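Local coordinates for putative nucleoprotein (Infectious salmon anemia virus, PDB 4EWC) that encapsidates the negative-strand viral RNA, shielding it from nucleases and forming the ribonucleoprotein that serves as template for transcription and replication, at the interface of chains A and B. Sequence-based numbering; all coordinates share one arbitrary frame. Chains: chain A/B, Putative nucleoprotein.

The interface of chains A and B. Residues chain A 277, 292-293, 454, 587-589; chain B 514-515, 518.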
loop_
_atom_site.group_PDB
_atom_site.type_symbol
_atom_site.label_atom_id
_atom_site.label_comp_id
_atom_site.label_asym_id
_atom_site.label_seq_id
_atom_site.Cartn_x
_atom_site.Cartn_y
_atom_site.Cartn_z
ATOM N N PRO A 277 17.980 11.145 1.572
ATOM C CA PRO A 277 17.454 11.247 0.206
ATOM C C PRO A 277 18.051 12.389 -0.591
ATOM O O PRO A 277 18.180 12.276 -1.812
ATOM C CB PRO A 277 15.966 11.540 0.419
ATOM C CG PRO A 277 15.669 11.065 1.732
ATOM C CD PRO A 277 16.896 11.097 2.562
ATOM N N THR A 292 13.058 15.970 -4.777
ATOM C CA THR A 292 14.156 15.142 -4.271
ATOM C C THR A 292 14.183 13.820 -5.018
ATOM O O THR A 292 15.249 13.293 -5.310
ATOM C CB THR A 292 14.041 14.897 -2.766
ATOM O OG1 THR A 292 13.990 16.160 -2.088
ATOM C CG2 THR A 292 15.250 14.095 -2.244
ATOM N N THR A 293 13.006 13.313 -5.372
ATOM C CA THR A 293 12.911 12.061 -6.118
ATOM C C THR A 293 13.643 12.108 -7.461
ATOM O O THR A 293 13.930 11.075 -8.051
ATOM C CB THR A 293 11.443 11.589 -6.306
ATOM O OG1 THR A 293 10.746 12.469 -7.194
ATOM C CG2 THR A 293 10.716 11.531 -4.951
ATOM N N PHE A 454 13.686 5.802 -4.400
ATOM C CA PHE A 454 12.438 6.482 -4.708
ATOM C C PHE A 454 11.410 5.579 -5.335
ATOM O O PHE A 454 10.429 6.048 -5.920
ATOM C CB PHE A 454 12.715 7.723 -5.564
ATOM C CG PHE A 454 13.743 8.618 -4.958
ATOM C CD1 PHE A 454 13.509 9.205 -3.722
ATOM C CD2 PHE A 454 14.968 8.814 -5.564
ATOM C CE1 PHE A 454 14.453 9.993 -3.134
ATOM C CE2 PHE A 454 15.927 9.613 -4.960
ATOM C CZ PHE A 454 15.662 10.203 -3.746
ATOM N N GLY A 587 5.263 5.814 -1.143
ATOM C CA GLY A 587 6.618 5.346 -1.178
ATOM C C GLY A 587 7.212 5.350 0.204
ATOM O O GLY A 587 6.528 5.531 1.222
ATOM N N LEU A 588 8.511 5.108 0.231
ATOM C CA LEU A 588 9.312 5.384 1.398
ATOM C C LEU A 588 9.220 6.915 1.537
ATOM O O LEU A 588 8.848 7.605 0.580
ATOM C CB LEU A 588 10.739 4.891 1.130
ATOM C CG LEU A 588 11.125 3.393 1.263
ATOM C CD1 LEU A 588 10.117 2.412 0.720
ATOM C CD2 LEU A 588 12.446 3.123 0.600
ATOM N N PHE A 589 9.508 7.471 2.702
ATOM C CA PHE A 589 9.359 8.947 2.919
ATOM C C PHE A 589 7.956 9.512 2.836
ATOM O O PHE A 589 7.796 10.719 2.786
ATOM C CB PHE A 589 10.238 9.795 1.991
ATOM C CG PHE A 589 11.559 9.185 1.700
ATOM C CD1 PHE A 589 12.517 9.079 2.697
ATOM C CD2 PHE A 589 11.850 8.703 0.431
ATOM C CE1 PHE A 589 13.738 8.501 2.445
ATOM C CE2 PHE A 589 13.078 8.129 0.159
ATOM C CZ PHE A 589 14.025 8.031 1.169
ATOM N N TRP B 514 7.146 15.603 1.781
ATOM C CA TRP B 514 7.531 16.164 0.500
ATOM C C TRP B 514 7.387 15.172 -0.668
ATOM O O TRP B 514 7.308 15.603 -1.818
ATOM C CB TRP B 514 8.966 16.683 0.555
ATOM C CG TRP B 514 9.921 15.646 1.063
ATOM C CD1 TRP B 514 10.387 15.526 2.336
ATOM C CD2 TRP B 514 10.506 14.544 0.330
ATOM N NE1 TRP B 514 11.222 14.448 2.438
ATOM C CE2 TRP B 514 11.314 13.828 1.207
ATOM C CE3 TRP B 514 10.420 14.128 -1.015
ATOM C CZ2 TRP B 514 12.034 12.700 0.830
ATOM C CZ3 TRP B 514 11.134 13.005 -1.401
ATOM C CH2 TRP B 514 11.929 12.303 -0.485
ATOM N N GLN B 515 7.374 13.865 -0.386
ATOM C CA GLN B 515 7.346 12.850 -1.446
ATOM C C GLN B 515 5.968 12.707 -2.092
ATOM O O GLN B 515 5.031 12.185 -1.493
ATOM C CB GLN B 515 7.905 11.476 -0.972
ATOM C CG GLN B 515 7.513 10.272 -1.871
ATOM C CD GLN B 515 8.507 9.082 -1.867
ATOM O OE1 GLN B 515 9.707 9.243 -1.997
ATOM N NE2 GLN B 515 7.984 7.893 -1.762
ATOM N N VAL B 518 6.228 8.230 -6.909
ATOM C CA VAL B 518 7.172 7.136 -6.864
ATOM C C VAL B 518 7.456 6.709 -8.287
ATOM O O VAL B 518 6.808 7.173 -9.219
ATOM C CB VAL B 518 6.668 5.950 -6.032
ATOM C CG1 VAL B 518 6.591 6.360 -4.592
ATOM C CG2 VAL B 518 5.299 5.491 -6.517
#
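B:Trp514 pushes the six-membered end of its indole into chain A, with A:Thr292 over one face and A:Thr293 at the edge. OG1 of A:Thr292 stands above the indole plane toward its rim, and CB of the same threonine comes to 3.7 Å from B:Trp514 CZ3. The methyl CG2 of A:Thr293 lies in the indole plane, 3.9 Å from CZ3. Against the opposite face rests B:Gln515 CB, from the indole's own chain. One face of the A:Phe454 ring is covered by A:Thr293 CA, 3.6 Å above its centre, with A:Pro277 O at the edge, in plane; this second-shell packing may help position the threonine methyl.

This patch belongs to the two-fold symmetric interface of an orthomyxovirus nucleoprotein dimer in the crystal, in which a loop just before strand 517-519 reaches into the partner; the structure alone does not show whether the same pairing operates in the ribonucleoprotein.

With CG between its backbone N and carbonyl carbon (chi1 52°), B:Trp514 turns the benzo edge CZ2, CH2 and CZ3 into chain A. A:Phe589 comes to the CZ2–CH2 rim from the B:Gln515 side of the indole plane, CB 3.6 Å from CZ2, and the side chains cross obliquely. A:Leu588 CB sits over one face of the phenylalanine ring, offset toward the rim. A:Pro277 closes in more loosely, its CG 4.1 Å from CZ2.

B:Gln515, CG anti to its backbone N (chi1 162°), extends its amide to the 587-589 segment. OE1 meets the A:Phe589 ring at its edge, in plane, 3.3 Å from CD2, with amide and ring planes 81° apart. NE2 is modelled against A:Leu588 O, but its N-H does not point there; OE1 also faces that O, acceptor to acceptor, so the amide's placement is uncertain at 2.7 Å resolution.

In strand 517-519, B:Val518 turns its CG1 methyl toward A:Gly587, 3.6 Å from CA, and its own CA approaches the backbone O of A:Phe454.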